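PDB 6LD7: cystathionine gamma-synthase from Xanthomonas oryzae pv. oryzae KACC 10331, which probably catalyses the pyridoxal-phosphate-dependent synthesis of cystathionine on the pathway to methionine, and belongs to the trans-sulfuration enzyme family. Local coordinates for residues P149-E155 with A179-D184. The protein carries 1 engineered substitution. Sequence-based numbering, arbitrary orientation.
Sequences PKLVLIE and ALTVVD
Val182 CG1 lies between Leu151 and Leu153, two residues that project from the same face of a parallel pair. At CB the two branches part. CG1, set between the backbone N and the carbonyl carbon (chi1 59°), rests 3.8 Å from both Val152 O and Leu153 CA, and 3.9 Å from both Leu151 CD1 and Leu153 CD1. CG2 makes no contact with 149-155; the side chain also touches Leu202 and Leu204. In both leucines chi1 and chi2 together bring CD1 across, against a carbonyl oxygen as well as Val182 CG1: Leu151 CD1 is 3.5 Å from Leu180 O, Leu153 CD1 3.7 Å from Val182 O. A beta-branched valine suits this place because a methyl so close to the backbone packs against both leucines.

Beneath them five backbone hydrogen bonds join 149-155 to 179-184. Val152 and Ile154 use both N and O, giving the alternation of a parallel sheet; Val182 N to Val152 O is nearly straight (168°), whereas Leu180 N reaches Lys150 O from above the carbonyl plane. On the other face the Thr181 methyl CG2 packs 4.1 Å from Val152 CB, while its OG1 hydrogen-bonds elsewhere.

At the C-terminal end Glu155 and Asp184 run side by side, their carboxylates turned 43° apart. One water bridges Glu155 OE2 and Asp184 OD2, 4.3 Å apart; Tyr112 N also binds Glu155, and Thr186 holds Asp184 OD1. Asp184 OD2 lies close to the pyridine N1 of the pyridoxal phosphate on modified Lys209, as in fold-type I PLP enzymes.

The strands are joined by a beta-alpha-beta crossover through helix 167-176, which packs on Thr181 and on Ile154, aptly apolar there, and they lie mid-sheet between strands 104-108 and 202-206.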
ATOM      1  N   PRO C 149     -29.324 -34.772  -1.156  1.00 39.28           N
ATOM      2  CA  PRO C 149     -28.619 -33.677  -0.497  1.00 34.05           C
ATOM      3  C   PRO C 149     -28.914 -32.356  -1.198  1.00 32.03           C
ATOM      4  O   PRO C 149     -29.302 -32.333  -2.363  1.00 29.71           O
ATOM      5  CB  PRO C 149     -27.140 -34.090  -0.614  1.00 36.65           C
ATOM      6  CG  PRO C 149     -27.095 -34.985  -1.832  1.00 38.45           C
ATOM      7  CD  PRO C 149     -28.457 -35.652  -1.923  1.00 39.95           C
ATOM      8  N   LYS C 150     -28.700 -31.231  -0.515  1.00 31.42           N
ATOM      9  CA  LYS C 150     -28.909 -29.926  -1.174  1.00 29.75           C
ATOM     10  C   LYS C 150     -27.672 -29.573  -1.993  1.00 28.51           C
ATOM     11  O   LYS C 150     -27.768 -28.858  -3.020  1.00 28.93           O
ATOM     12  CB  LYS C 150     -29.137 -28.875  -0.096  1.00 37.17           C
ATOM     13  CG  LYS C 150     -29.394 -27.487  -0.635  1.00 41.45           C
ATOM     14  CD  LYS C 150     -30.765 -27.407  -1.214  1.00 44.09           C
ATOM     15  CE  LYS C 150     -30.815 -26.243  -2.151  1.00 49.99           C
ATOM     16  NZ  LYS C 150     -31.223 -25.103  -1.354  1.00 58.85           N
ATOM     17  N   LEU C 151     -26.500 -29.897  -1.479  1.00 26.61           N
ATOM     18  CA  LEU C 151     -25.252 -29.348  -2.048  1.00 28.04           C
ATOM     19  C   LEU C 151     -24.235 -30.446  -1.954  1.00 25.67           C
ATOM     20  O   LEU C 151     -24.185 -31.073  -0.881  1.00 28.73           O
ATOM     21  CB  LEU C 151     -24.799 -28.130  -1.186  1.00 28.12           C
ATOM     22  CG  LEU C 151     -23.511 -27.429  -1.604  1.00 28.78           C
ATOM     23  CD1 LEU C 151     -23.673 -26.911  -3.010  1.00 31.64           C
ATOM     24  CD2 LEU C 151     -23.231 -26.250  -0.646  1.00 30.04           C
ATOM     25  N   VAL C 152     -23.389 -30.536  -2.967  1.00 27.96           N
ATOM     26  CA  VAL C 152     -22.230 -31.458  -3.011  1.00 28.87           C
ATOM     27  C   VAL C 152     -20.997 -30.643  -3.273  1.00 26.57           C
ATOM     28  O   VAL C 152     -20.992 -29.892  -4.230  1.00 27.07           O
ATOM     29  CB  VAL C 152     -22.401 -32.491  -4.138  1.00 28.55           C
ATOM     30  CG1 VAL C 152     -21.179 -33.366  -4.227  1.00 29.36           C
ATOM     31  CG2 VAL C 152     -23.656 -33.270  -3.957  1.00 30.46           C
ATOM     32  N   LEU C 153     -20.008 -30.834  -2.446  1.00 27.06           N
ATOM     33  CA  LEU C 153     -18.700 -30.174  -2.573  1.00 28.77           C
ATOM     34  C   LEU C 153     -17.757 -31.171  -3.274  1.00 28.97           C
ATOM     35  O   LEU C 153     -17.610 -32.342  -2.788  1.00 28.72           O
ATOM     36  CB  LEU C 153     -18.149 -29.743  -1.204  1.00 28.13           C
ATOM     37  CG  LEU C 153     -16.656 -29.389  -1.164  1.00 31.39           C
ATOM     38  CD1 LEU C 153     -16.413 -28.100  -1.883  1.00 31.98           C
ATOM     39  CD2 LEU C 153     -16.143 -29.250   0.272  1.00 33.70           C
ATOM     40  N   ILE C 154     -17.048 -30.672  -4.286  1.00 28.16           N
ATOM     41  CA  ILE C 154     -15.956 -31.407  -4.935  1.00 26.94           C
ATOM     42  C   ILE C 154     -14.660 -30.656  -4.753  1.00 25.44           C
ATOM     43  O   ILE C 154     -14.628 -29.459  -5.040  1.00 28.08           O
ATOM     44  CB  ILE C 154     -16.262 -31.573  -6.403  1.00 28.25           C
ATOM     45  CG1 ILE C 154     -17.607 -32.216  -6.626  1.00 29.81           C
ATOM     46  CG2 ILE C 154     -15.145 -32.291  -7.100  1.00 29.14           C
ATOM     47  CD1 ILE C 154     -18.017 -32.147  -8.028  1.00 32.73           C
ATOM     48  N   GLU C 155     -13.601 -31.347  -4.392  1.00 25.78           N
ATOM     49  CA  GLU C 155     -12.266 -30.707  -4.318  1.00 28.72           C
ATOM     50  C   GLU C 155     -11.315 -31.579  -5.125  1.00 28.60           C
ATOM     51  O   GLU C 155     -10.922 -32.751  -4.708  1.00 26.08           O
ATOM     52  CB  GLU C 155     -11.821 -30.537  -2.875  1.00 28.98           C
ATOM     53  CG  GLU C 155     -10.487 -29.818  -2.711  1.00 33.35           C
ATOM     54  CD  GLU C 155     -10.018 -29.781  -1.267  1.00 35.24           C
ATOM     55  OE1 GLU C 155      -8.728 -29.873  -1.103  1.00 34.74           O
ATOM     56  OE2 GLU C 155     -10.957 -29.677  -0.313  1.00 31.27           O
ATOM     57  N   ALA C 179     -29.436 -31.774  -6.673  1.00 36.25           N
ATOM     58  CA  ALA C 179     -28.389 -31.168  -5.816  1.00 35.87           C
ATOM     59  C   ALA C 179     -27.600 -30.143  -6.621  1.00 33.68           C
ATOM     60  O   ALA C 179     -27.279 -30.403  -7.815  1.00 34.00           O
ATOM     61  CB  ALA C 179     -27.505 -32.259  -5.264  1.00 35.32           C
ATOM     62  N   LEU C 180     -27.256 -29.036  -5.971  1.00 32.22           N
ATOM     63  CA  LEU C 180     -26.272 -28.074  -6.486  1.00 32.36           C
ATOM     64  C   LEU C 180     -24.866 -28.631  -6.224  1.00 29.56           C
ATOM     65  O   LEU C 180     -24.661 -29.413  -5.253  1.00 28.79           O
ATOM     66  CB  LEU C 180     -26.483 -26.721  -5.816  1.00 35.84           C
ATOM     67  CG  LEU C 180     -27.876 -26.143  -5.960  1.00 40.52           C
ATOM     68  CD1 LEU C 180     -28.085 -25.125  -4.889  1.00 45.93           C
ATOM     69  CD2 LEU C 180     -28.047 -25.505  -7.320  1.00 46.20           C
ATOM     70  N   THR C 181     -23.920 -28.279  -7.091  1.00 26.61           N
ATOM     71  CA  THR C 181     -22.500 -28.625  -6.893  1.00 28.23           C
ATOM     72  C   THR C 181     -21.654 -27.353  -6.743  1.00 28.53           C
ATOM     73  O   THR C 181     -21.877 -26.359  -7.474  1.00 27.62           O
ATOM     74  CB  THR C 181     -22.029 -29.468  -8.076  1.00 31.81           C
ATOM     75  OG1 THR C 181     -22.493 -28.770  -9.248  1.00 34.12           O
ATOM     76  CG2 THR C 181     -22.634 -30.842  -7.925  1.00 31.29           C
ATOM     77  N   VAL C 182     -20.692 -27.431  -5.837  1.00 26.62           N
ATOM     78  CA  VAL C 182     -19.664 -26.405  -5.633  1.00 25.98           C
ATOM     79  C   VAL C 182     -18.316 -27.082  -5.782  1.00 25.24           C
ATOM     80  O   VAL C 182     -18.090 -28.099  -5.154  1.00 24.72           O
ATOM     81  CB  VAL C 182     -19.822 -25.652  -4.281  1.00 28.14           C
ATOM     82  CG1 VAL C 182     -19.759 -26.508  -3.028  1.00 28.14           C
ATOM     83  CG2 VAL C 182     -18.734 -24.581  -4.167  1.00 28.72           C
ATOM     84  N   VAL C 183     -17.436 -26.529  -6.616  1.00 23.61           N
ATOM     85  CA  VAL C 183     -16.082 -27.075  -6.756  1.00 23.28           C
ATOM     86  C   VAL C 183     -15.067 -26.118  -6.165  1.00 24.05           C
ATOM     87  O   VAL C 183     -14.999 -24.941  -6.591  1.00 24.69           O
ATOM     88  CB  VAL C 183     -15.787 -27.344  -8.221  1.00 24.88           C
ATOM     89  CG1 VAL C 183     -14.455 -28.048  -8.360  1.00 25.58           C
ATOM     90  CG2 VAL C 183     -16.919 -28.140  -8.862  1.00 27.20           C
ATOM     91  N   ASP C 184     -14.218 -26.660  -5.314  1.00 27.13           N
ATOM     92  CA  ASP C 184     -13.037 -25.949  -4.788  1.00 29.05           C
ATOM     93  C   ASP C 184     -11.919 -26.180  -5.794  1.00 29.41           C
ATOM     94  O   ASP C 184     -11.355 -27.233  -5.727  1.00 29.32           O
ATOM     95  CB  ASP C 184     -12.674 -26.429  -3.384  1.00 29.55           C
ATOM     96  CG  ASP C 184     -11.594 -25.565  -2.739  1.00 30.88           C
ATOM     97  OD1 ASP C 184     -10.836 -24.929  -3.537  1.00 30.07           O
ATOM     98  OD2 ASP C 184     -11.513 -25.569  -1.470  1.00 34.13           O
TER
HETATM   99  O   HOH W   1     -12.541 -27.430   0.408  1.00 31.00           O